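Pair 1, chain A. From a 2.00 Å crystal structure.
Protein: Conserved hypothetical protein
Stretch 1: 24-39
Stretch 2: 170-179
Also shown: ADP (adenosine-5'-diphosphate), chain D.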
# COMPACT_ATOMS: atom_id res chain seq x y z
N LYS A 24 0.68 -16.12 -7.86
CA LYS A 24 1.97 -16.00 -7.17
C LYS A 24 1.83 -15.64 -5.69
O LYS A 24 2.47 -16.23 -4.82
CB LYS A 24 2.85 -14.95 -7.87
CG LYS A 24 4.24 -14.77 -7.19
CD LYS A 24 5.25 -14.11 -8.11
CE LYS A 24 6.63 -14.10 -7.46
NZ LYS A 24 7.59 -13.27 -8.23
N LEU A 25 1.01 -14.63 -5.41
CA LEU A 25 0.65 -14.27 -4.03
C LEU A 25 0.13 -15.45 -3.22
O LEU A 25 0.62 -15.73 -2.13
CB LEU A 25 -0.40 -13.17 -4.04
CG LEU A 25 -0.92 -12.66 -2.69
CD1 LEU A 25 -1.52 -11.29 -2.85
CD2 LEU A 25 -1.93 -13.60 -2.04
N LYS A 26 -0.86 -16.14 -3.76
CA LYS A 26 -1.43 -17.32 -3.15
C LYS A 26 -0.45 -18.47 -2.92
O LYS A 26 -0.69 -19.31 -2.06
CB LYS A 26 -2.62 -17.82 -4.02
CG LYS A 26 -3.85 -16.94 -3.91
CD LYS A 26 -4.98 -17.42 -4.84
CE LYS A 26 -5.58 -18.72 -4.38
NZ LYS A 26 -6.31 -19.42 -5.49
N GLY A 27 0.64 -18.51 -3.70
CA GLY A 27 1.67 -19.53 -3.55
C GLY A 27 2.43 -19.44 -2.25
O GLY A 27 3.01 -20.43 -1.79
N LEU A 28 2.44 -18.25 -1.63
CA LEU A 28 3.10 -18.05 -0.34
C LEU A 28 4.49 -18.72 -0.40
O LEU A 28 4.84 -19.53 0.43
CB LEU A 28 2.24 -18.62 0.80
CG LEU A 28 0.84 -18.00 1.01
CD1 LEU A 28 0.05 -18.79 2.05
CD2 LEU A 28 0.89 -16.55 1.43
N ARG A 29 5.23 -18.34 -1.45
CA ARG A 29 6.41 -19.02 -1.92
C ARG A 29 7.66 -18.81 -1.08
O ARG A 29 8.64 -19.53 -1.24
CB ARG A 29 6.66 -18.60 -3.38
CG ARG A 29 5.61 -19.15 -4.33
CD ARG A 29 5.79 -18.66 -5.75
NE ARG A 29 4.63 -19.01 -6.57
CZ ARG A 29 4.49 -18.76 -7.87
NH1 ARG A 29 5.45 -18.12 -8.54
NH2 ARG A 29 3.39 -19.14 -8.51
N ALA A 30 7.65 -17.80 -0.22
CA ALA A 30 8.63 -17.64 0.85
C ALA A 30 7.86 -17.25 2.12
O ALA A 30 6.68 -16.92 2.06
CB ALA A 30 9.63 -16.56 0.48
N PRO A 31 8.50 -17.34 3.29
CA PRO A 31 7.83 -16.88 4.51
C PRO A 31 7.32 -15.43 4.48
O PRO A 31 6.36 -15.09 5.20
CB PRO A 31 8.91 -17.05 5.57
CG PRO A 31 9.71 -18.21 5.06
CD PRO A 31 9.79 -17.98 3.58
N ILE A 32 7.98 -14.60 3.67
CA ILE A 32 7.53 -13.24 3.38
C ILE A 32 7.24 -13.04 1.90
O ILE A 32 8.08 -13.33 1.00
CB ILE A 32 8.51 -12.15 3.93
CG1 ILE A 32 8.54 -12.19 5.46
CG2 ILE A 32 8.07 -10.74 3.49
CD1 ILE A 32 9.62 -11.36 6.05
N THR A 33 6.01 -12.62 1.65
CA THR A 33 5.55 -12.21 0.34
C THR A 33 5.37 -10.68 0.38
O THR A 33 4.70 -10.14 1.30
CB THR A 33 4.26 -12.96 -0.06
OG1 THR A 33 4.55 -14.35 -0.25
CG2 THR A 33 3.62 -12.37 -1.32
N LEU A 34 6.03 -9.99 -0.56
CA LEU A 34 5.87 -8.55 -0.75
C LEU A 34 4.88 -8.29 -1.88
O LEU A 34 4.95 -8.90 -2.95
CB LEU A 34 7.19 -7.84 -1.05
CG LEU A 34 8.27 -7.86 0.02
CD1 LEU A 34 9.33 -6.88 -0.41
CD2 LEU A 34 7.75 -7.51 1.44
N VAL A 35 3.94 -7.40 -1.62
CA VAL A 35 3.01 -6.94 -2.64
C VAL A 35 3.33 -5.48 -2.88
O VAL A 35 3.15 -4.63 -2.00
CB VAL A 35 1.52 -7.16 -2.25
CG1 VAL A 35 0.60 -6.68 -3.38
CG2 VAL A 35 1.24 -8.69 -1.99
N LEU A 36 3.81 -5.19 -4.08
CA LEU A 36 4.21 -3.84 -4.46
C LEU A 36 3.28 -3.22 -5.51
O LEU A 36 2.50 -3.90 -6.17
CB LEU A 36 5.66 -3.86 -4.99
CG LEU A 36 6.69 -4.60 -4.12
CD1 LEU A 36 8.03 -4.69 -4.81
CD2 LEU A 36 6.86 -3.91 -2.79
N GLY A 37 3.41 -1.90 -5.67
CA GLY A 37 2.58 -1.16 -6.60
C GLY A 37 2.23 0.20 -6.04
O GLY A 37 2.13 0.35 -4.83
N LEU A 38 2.09 1.19 -6.91
CA LEU A 38 1.63 2.51 -6.49
C LEU A 38 0.27 2.41 -5.85
O LEU A 38 -0.48 1.43 -6.07
CB LEU A 38 1.54 3.45 -7.69
CG LEU A 38 2.86 3.76 -8.39
CD1 LEU A 38 2.63 4.35 -9.83
CD2 LEU A 38 3.72 4.69 -7.59
N ARG A 39 -0.09 3.42 -5.09
CA ARG A 39 -1.43 3.52 -4.63
C ARG A 39 -2.42 3.27 -5.75
O ARG A 39 -2.23 3.68 -6.89
CB ARG A 39 -1.71 4.88 -4.02
CG ARG A 39 -1.32 4.98 -2.61
CD ARG A 39 -1.78 6.31 -2.04
NE ARG A 39 -0.70 6.86 -1.25
CZ ARG A 39 -0.33 6.42 -0.07
NH1 ARG A 39 -0.96 5.41 0.52
NH2 ARG A 39 0.70 7.00 0.54
N ARG A 170 4.77 -22.55 9.60
CA ARG A 170 3.35 -22.32 9.30
C ARG A 170 2.92 -20.86 9.41
O ARG A 170 1.73 -20.59 9.40
CB ARG A 170 2.44 -23.17 10.20
CG ARG A 170 2.47 -24.65 9.82
CD ARG A 170 1.36 -25.45 10.47
NE ARG A 170 1.49 -25.51 11.93
CZ ARG A 170 2.39 -26.24 12.57
NH1 ARG A 170 3.29 -26.98 11.91
NH2 ARG A 170 2.42 -26.22 13.90
N ILE A 171 3.86 -19.94 9.52
CA ILE A 171 3.55 -18.50 9.55
C ILE A 171 4.01 -17.93 8.22
O ILE A 171 5.18 -18.06 7.85
CB ILE A 171 4.23 -17.74 10.75
CG1 ILE A 171 3.73 -18.22 12.12
CG2 ILE A 171 4.04 -16.22 10.63
CD1 ILE A 171 2.33 -17.85 12.46
N LYS A 172 3.05 -17.36 7.47
CA LYS A 172 3.28 -16.77 6.16
C LYS A 172 2.85 -15.31 6.15
O LYS A 172 1.67 -15.02 6.35
CB LYS A 172 2.50 -17.53 5.10
CG LYS A 172 2.73 -19.00 5.06
CD LYS A 172 4.15 -19.33 4.67
CE LYS A 172 4.43 -20.84 4.66
NZ LYS A 172 5.89 -20.95 4.67
N PHE A 173 3.80 -14.40 5.95
CA PHE A 173 3.51 -12.98 5.94
C PHE A 173 3.20 -12.49 4.55
O PHE A 173 3.86 -12.89 3.55
CB PHE A 173 4.70 -12.16 6.42
CG PHE A 173 5.03 -12.35 7.86
CD1 PHE A 173 4.46 -11.52 8.83
CD2 PHE A 173 5.93 -13.32 8.27
CE1 PHE A 173 4.74 -11.70 10.17
CE2 PHE A 173 6.23 -13.49 9.60
CZ PHE A 173 5.63 -12.67 10.55
N ILE A 174 2.25 -11.56 4.48
CA ILE A 174 2.04 -10.80 3.28
C ILE A 174 2.18 -9.34 3.65
O ILE A 174 1.42 -8.82 4.48
CB ILE A 174 0.65 -11.10 2.61
CG1 ILE A 174 0.55 -12.56 2.19
CG2 ILE A 174 0.42 -10.20 1.40
CD1 ILE A 174 -0.86 -12.96 1.82
N MSE A 175 3.15 -8.67 3.03
CA MSE A 175 3.42 -7.26 3.34
C MSE A 175 3.31 -6.45 2.07
O MSE A 175 4.06 -6.68 1.11
CB MSE A 175 4.83 -7.08 3.93
CG MSE A 175 5.13 -8.05 5.06
SE MSE A 175 6.78 -7.76 6.04
CE MSE A 175 6.54 -9.20 7.21
N SER A 176 2.44 -5.46 2.09
CA SER A 176 2.25 -4.62 0.93
C SER A 176 2.80 -3.23 1.18
O SER A 176 2.93 -2.81 2.33
CB SER A 176 0.76 -4.51 0.59
OG SER A 176 0.10 -3.70 1.54
N GLY A 177 3.17 -2.54 0.12
CA GLY A 177 3.52 -1.14 0.27
C GLY A 177 3.37 -0.31 -0.96
O GLY A 177 3.89 -0.66 -2.03
N SER A 178 2.70 0.82 -0.81
CA SER A 178 2.53 1.76 -1.91
C SER A 178 3.76 2.62 -2.13
O SER A 178 3.84 3.29 -3.14
CB SER A 178 1.32 2.67 -1.66
OG SER A 178 0.12 1.90 -1.72
N GLU A 179 4.68 2.63 -1.15
CA GLU A 179 5.87 3.46 -1.15
C GLU A 179 7.03 2.45 -1.14
O GLU A 179 7.51 2.04 -0.09
CB GLU A 179 5.92 4.35 0.10
CG GLU A 179 4.79 5.40 0.21
CD GLU A 179 4.59 5.95 1.64
OE1 GLU A 179 4.50 5.15 2.61
OE2 GLU A 179 4.47 7.19 1.79
PB ADP D . -4.19 -0.39 -3.46
O1B ADP D . -3.09 -0.84 -4.37
O2B ADP D . -4.16 1.12 -3.24
O3B ADP D . -4.40 -1.19 -2.22
PA ADP D . -6.98 -1.18 -4.01
O1A ADP D . -7.06 -2.66 -3.88
O2A ADP D . -7.46 -0.49 -2.80
O3A ADP D . -5.53 -0.58 -4.43
O5' ADP D . -7.74 -0.81 -5.36
C5' ADP D . -8.04 0.55 -5.72
C4' ADP D . -9.40 0.61 -6.41
O4' ADP D . -9.35 0.09 -7.73
C3' ADP D . -10.48 -0.18 -5.74
O3' ADP D . -11.74 0.46 -6.05
C2' ADP D . -10.46 -1.52 -6.44
O2' ADP D . -11.71 -2.18 -6.40
C1' ADP D . -10.13 -1.08 -7.84
N9 ADP D . -9.32 -2.02 -8.62
C8 ADP D . -7.98 -2.02 -8.70
N7 ADP D . -7.57 -2.96 -9.56
C5 ADP D . -8.67 -3.59 -10.02
C6 ADP D . -8.98 -4.69 -10.97
N6 ADP D . -7.98 -5.34 -11.59
N1 ADP D . -10.28 -5.01 -11.20
C2 ADP D . -11.30 -4.36 -10.60
N3 ADP D . -11.10 -3.35 -9.73
C4 ADP D . -9.83 -2.94 -9.42
O HOH W 1 7.03 -20.24 2.36
O HOH W 2 4.35 -15.43 2.18
O HOH W 3 5.43 -0.47 -3.95
O HOH W 4 2.15 5.26 -4.34

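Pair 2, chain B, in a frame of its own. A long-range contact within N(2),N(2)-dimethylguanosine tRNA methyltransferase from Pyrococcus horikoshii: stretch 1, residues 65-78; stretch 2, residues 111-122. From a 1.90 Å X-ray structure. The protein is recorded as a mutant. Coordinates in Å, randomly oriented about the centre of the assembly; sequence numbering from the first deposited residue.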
# COMPACT_ATOMS: atom_id res chain seq x y z
N PHE B 65 2.88 5.00 16.08
CA PHE B 65 3.68 6.00 15.37
C PHE B 65 4.43 6.84 16.41
O PHE B 65 5.63 7.08 16.30
CB PHE B 65 2.79 6.94 14.55
CG PHE B 65 2.23 6.33 13.29
CD1 PHE B 65 1.26 7.01 12.55
CD2 PHE B 65 2.68 5.09 12.84
CE1 PHE B 65 0.75 6.46 11.38
CE2 PHE B 65 2.16 4.54 11.66
CZ PHE B 65 1.20 5.23 10.93
N ALA B 66 3.70 7.28 17.43
CA ALA B 66 4.26 8.10 18.49
C ALA B 66 5.31 7.36 19.33
O ALA B 66 6.36 7.92 19.66
CB ALA B 66 3.14 8.62 19.39
N LEU B 67 5.03 6.10 19.66
CA LEU B 67 5.96 5.32 20.48
C LEU B 67 7.14 4.69 19.74
O LEU B 67 8.18 4.45 20.35
CB LEU B 67 5.21 4.18 21.20
CG LEU B 67 4.16 4.51 22.26
CD1 LEU B 67 3.38 3.25 22.61
CD2 LEU B 67 4.84 5.09 23.50
N GLU B 68 6.98 4.43 18.45
CA GLU B 68 8.03 3.73 17.71
C GLU B 68 8.69 4.41 16.51
O GLU B 68 9.50 3.79 15.83
CB GLU B 68 7.49 2.37 17.26
CG GLU B 68 6.93 1.55 18.42
CD GLU B 68 6.21 0.29 17.96
OE1 GLU B 68 6.75 -0.41 17.08
OE2 GLU B 68 5.11 0.00 18.49
N THR B 69 8.37 5.67 16.25
CA THR B 69 8.97 6.36 15.11
C THR B 69 9.39 7.77 15.50
O THR B 69 9.02 8.27 16.56
CB THR B 69 7.98 6.46 13.93
OG1 THR B 69 7.03 7.50 14.18
CG2 THR B 69 7.24 5.14 13.74
N PRO B 70 10.18 8.43 14.65
CA PRO B 70 10.66 9.80 14.90
C PRO B 70 9.57 10.87 14.75
O PRO B 70 9.87 12.07 14.84
CB PRO B 70 11.77 9.97 13.86
CG PRO B 70 12.24 8.57 13.61
CD PRO B 70 10.93 7.83 13.53
N ALA B 71 8.33 10.46 14.52
CA ALA B 71 7.24 11.42 14.38
C ALA B 71 7.19 12.31 15.62
O ALA B 71 7.29 11.82 16.74
CB ALA B 71 5.90 10.69 14.19
N GLU B 72 7.04 13.62 15.41
CA GLU B 72 7.00 14.58 16.51
C GLU B 72 5.58 15.00 16.88
O GLU B 72 5.29 15.27 18.05
CB GLU B 72 7.83 15.81 16.15
CG GLU B 72 9.33 15.57 16.18
CD GLU B 72 10.14 16.71 15.59
OE1 GLU B 72 9.79 17.88 15.83
OE2 GLU B 72 11.13 16.43 14.89
N GLU B 73 4.71 15.08 15.88
CA GLU B 73 3.33 15.48 16.10
C GLU B 73 2.46 14.42 15.43
O GLU B 73 2.54 14.21 14.22
CB GLU B 73 3.06 16.85 15.47
CG GLU B 73 1.72 17.45 15.84
CD GLU B 73 1.51 18.84 15.26
OE1 GLU B 73 2.27 19.77 15.61
OE2 GLU B 73 0.58 19.00 14.45
N VAL B 74 1.64 13.75 16.23
CA VAL B 74 0.79 12.68 15.72
C VAL B 74 -0.69 12.99 15.93
O VAL B 74 -1.12 13.23 17.05
CB VAL B 74 1.11 11.33 16.41
CG1 VAL B 74 0.29 10.21 15.77
CG2 VAL B 74 2.61 11.05 16.31
N TRP B 75 -1.45 12.97 14.84
CA TRP B 75 -2.88 13.21 14.90
C TRP B 75 -3.64 11.90 14.75
O TRP B 75 -3.33 11.08 13.88
CB TRP B 75 -3.31 14.18 13.79
CG TRP B 75 -2.83 15.58 13.98
CD1 TRP B 75 -1.53 15.99 14.10
CD2 TRP B 75 -3.63 16.77 14.04
NE1 TRP B 75 -1.48 17.36 14.23
CE2 TRP B 75 -2.75 17.86 14.19
CE3 TRP B 75 -5.01 17.01 13.98
CZ2 TRP B 75 -3.21 19.18 14.28
CZ3 TRP B 75 -5.47 18.32 14.07
CH2 TRP B 75 -4.56 19.39 14.22
N LEU B 76 -4.63 11.70 15.61
CA LEU B 76 -5.47 10.52 15.58
C LEU B 76 -6.88 11.03 15.35
O LEU B 76 -7.34 11.93 16.05
CB LEU B 76 -5.41 9.77 16.91
CG LEU B 76 -4.08 9.15 17.35
CD1 LEU B 76 -3.17 10.23 17.89
CD2 LEU B 76 -4.35 8.11 18.43
N ASN B 77 -7.59 10.45 14.39
CA ASN B 77 -8.94 10.90 14.10
C ASN B 77 -9.94 9.78 13.86
O ASN B 77 -9.59 8.73 13.33
CB ASN B 77 -8.93 11.81 12.87
CG ASN B 77 -10.33 12.27 12.48
OD1 ASN B 77 -10.88 13.19 13.08
ND2 ASN B 77 -10.91 11.62 11.47
N ASP B 78 -11.18 10.02 14.26
CA ASP B 78 -12.27 9.07 14.03
C ASP B 78 -13.60 9.79 14.20
O ASP B 78 -13.76 10.63 15.09
CB ASP B 78 -12.20 7.88 15.00
CG ASP B 78 -12.93 6.66 14.46
OD1 ASP B 78 -12.25 5.72 13.99
OD2 ASP B 78 -14.18 6.65 14.47
N GLU B 111 6.93 15.17 24.95
CA GLU B 111 8.08 15.03 24.05
C GLU B 111 7.51 14.99 22.64
O GLU B 111 8.06 15.58 21.71
CB GLU B 111 8.85 13.75 24.34
CG GLU B 111 9.94 13.45 23.33
CD GLU B 111 10.87 12.34 23.78
OE1 GLU B 111 10.38 11.33 24.34
OE2 GLU B 111 12.09 12.47 23.56
N LYS B 112 6.40 14.28 22.50
CA LYS B 112 5.71 14.21 21.23
C LYS B 112 4.34 14.83 21.47
O LYS B 112 3.78 14.70 22.56
CB LYS B 112 5.58 12.75 20.77
CG LYS B 112 6.92 12.10 20.49
CD LYS B 112 6.77 10.80 19.73
CE LYS B 112 8.13 10.21 19.40
NZ LYS B 112 8.97 11.17 18.64
N THR B 113 3.82 15.53 20.47
CA THR B 113 2.52 16.15 20.60
C THR B 113 1.50 15.21 19.98
O THR B 113 1.66 14.77 18.84
CB THR B 113 2.49 17.52 19.88
OG1 THR B 113 3.37 18.41 20.58
CG2 THR B 113 1.09 18.11 19.87
N ILE B 114 0.47 14.88 20.75
CA ILE B 114 -0.57 13.98 20.30
C ILE B 114 -1.89 14.75 20.24
O ILE B 114 -2.29 15.39 21.21
CB ILE B 114 -0.71 12.79 21.27
CG1 ILE B 114 0.63 12.04 21.34
CG2 ILE B 114 -1.82 11.85 20.82
CD1 ILE B 114 0.71 11.01 22.44
N VAL B 115 -2.54 14.68 19.09
CA VAL B 115 -3.80 15.38 18.88
C VAL B 115 -4.88 14.36 18.54
O VAL B 115 -4.81 13.69 17.50
CB VAL B 115 -3.69 16.39 17.73
CG1 VAL B 115 -4.98 17.19 17.60
CG2 VAL B 115 -2.50 17.32 17.97
N ILE B 116 -5.86 14.22 19.42
CA ILE B 116 -6.95 13.28 19.22
C ILE B 116 -8.15 14.08 18.73
O ILE B 116 -8.60 15.02 19.38
CB ILE B 116 -7.29 12.55 20.53
CG1 ILE B 116 -5.99 12.07 21.20
CG2 ILE B 116 -8.19 11.36 20.23
CD1 ILE B 116 -6.21 11.33 22.51
N ASN B 117 -8.68 13.68 17.58
CA ASN B 117 -9.78 14.40 16.96
C ASN B 117 -11.03 13.54 16.74
O ASN B 117 -10.94 12.37 16.37
CB ASN B 117 -9.30 14.95 15.61
CG ASN B 117 -10.11 16.15 15.14
OD1 ASN B 117 -10.04 17.23 15.73
ND2 ASN B 117 -10.87 15.97 14.07
N HIS B 118 -12.19 14.13 16.98
CA HIS B 118 -13.46 13.45 16.78
C HIS B 118 -14.12 14.15 15.59
O HIS B 118 -14.67 15.24 15.75
CB HIS B 118 -14.36 13.59 18.00
CG HIS B 118 -15.74 13.05 17.80
ND1 HIS B 118 -16.84 13.53 18.47
CD2 HIS B 118 -16.20 12.05 17.01
CE1 HIS B 118 -17.91 12.85 18.11
NE2 HIS B 118 -17.55 11.95 17.22
N ASP B 119 -14.08 13.54 14.42
CA ASP B 119 -14.68 14.17 13.24
C ASP B 119 -14.50 13.33 11.99
O ASP B 119 -13.76 12.34 11.98
CB ASP B 119 -14.02 15.54 13.05
CG ASP B 119 -14.77 16.42 12.07
OD1 ASP B 119 -16.02 16.37 12.03
OD2 ASP B 119 -14.10 17.19 11.35
N ASP B 120 -15.19 13.73 10.92
CA ASP B 120 -15.08 13.05 9.64
C ASP B 120 -13.66 13.33 9.14
O ASP B 120 -13.19 14.47 9.19
CB ASP B 120 -16.12 13.63 8.67
CG ASP B 120 -15.95 13.13 7.24
OD1 ASP B 120 -15.13 12.22 6.99
OD2 ASP B 120 -16.66 13.65 6.36
N ALA B 121 -12.98 12.29 8.67
CA ALA B 121 -11.61 12.45 8.17
C ALA B 121 -11.50 13.52 7.09
O ALA B 121 -10.52 14.27 7.05
CB ALA B 121 -11.09 11.12 7.64
N ASN B 122 -12.50 13.60 6.21
CA ASN B 122 -12.49 14.60 5.15
C ASN B 122 -12.55 16.02 5.71
O ASN B 122 -11.93 16.94 5.17
CB ASN B 122 -13.65 14.39 4.17
CG ASN B 122 -13.32 13.40 3.07
OD1 ASN B 122 -12.20 13.35 2.57
ND2 ASN B 122 -14.32 12.61 2.66
O HOH W 5 11.08 9.29 18.94

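Two parallel strand pairs with a common backbone: in each, a helix ends, a short loop follows, and a strand then runs beside a strand distant in sequence. Fourteen central residues superpose with an RMSD of 0.6 Å; the strand directions differ by 20° in pair 1 and 15° in pair 2. The first five backbone bonds match one for one. Phe173(A) N donates to Pro31(A) O (2.8 Å) as Thr113(B) N does to Glu72(B) O (2.8 Å), and the alternation continues to Gly177(A) N with Val35(A) O (3.0 Å) and Asn117(B) N with Leu76(B) O (2.7 Å). Pair 2 then adds Asp78(B) N to Asn117(B) O (3.2 Å) and Asp119(B) N to Asp78(B) O (3.0 Å); at the place matching the first of these in pair 1, water 3 accepts from Gly37(A) N and donates to Gly177(A) O.

Near the helix end, Leu28(A), the first residue past its helix, matches Ala66(B), which is still inside its own, and both CA-to-CB bonds point toward the other stretch. Leu28(A) fills the space itself, its CD2 4.0 Å from Ile174(A) CD1 and its CD1 4.0 Å from Lys172(A) CG. The smaller Ala66(B) is met by the matching lysine: its CB lies 4.2 Å from Lys112(B) CD, and Lys112(B) NZ donates to Ala71(B) O (2.6 Å). Lys172(A) NZ instead reaches Leu28(A) O through water 1.

On the face carrying Thr33(A) and Val35(A), matched by Val74(B) and Leu76(B), the shared element is an isoleucine, Ile174(A) or Ile114(B), in the same m,t rotamer. Val35(A) CG2 touches Ile174(A) CG2 at 3.8 Å; Leu76(B) CD1 touches Ile114(B) CG2 at 3.6 Å. Thr33(A) OG1 also donates to water 2, which bridges to Phe173(A) O. Farther along, Ser176(A) occupies the place of Ile116(B).

The other face differs more. Ile32(A) packs its CG1 4.0 Å from Phe173(A) CB; the matched Glu73(B) and Thr113(B) approach through CG and CB at 4.1 Å. Leu34(A) and selenomethionine Met175(A) meet at CD2 and CB (3.9 Å), and the long Met175(A) chain also brings CE to 3.9 Å from Ile32(A) CD1. In pair 2 the bulk changes strands: Val115(B) lays CG1 over the six-membered ring of Trp75(B), 3.7 Å from its centroid, while Trp75(B) NE1 donates to Glu73(B) OE2 (2.6 Å).

At the next position, Leu36(A) lies beside Gly177(A), which has no side chain. Pair 2 places two asparagines there: Asn117(B) ND2 donates to Asn77(B) OD1 (3.0 Å), and Asn77(B) ND2 to Asp119(B) O (3.0 Å), one bond between the strands and one to the loop just beyond.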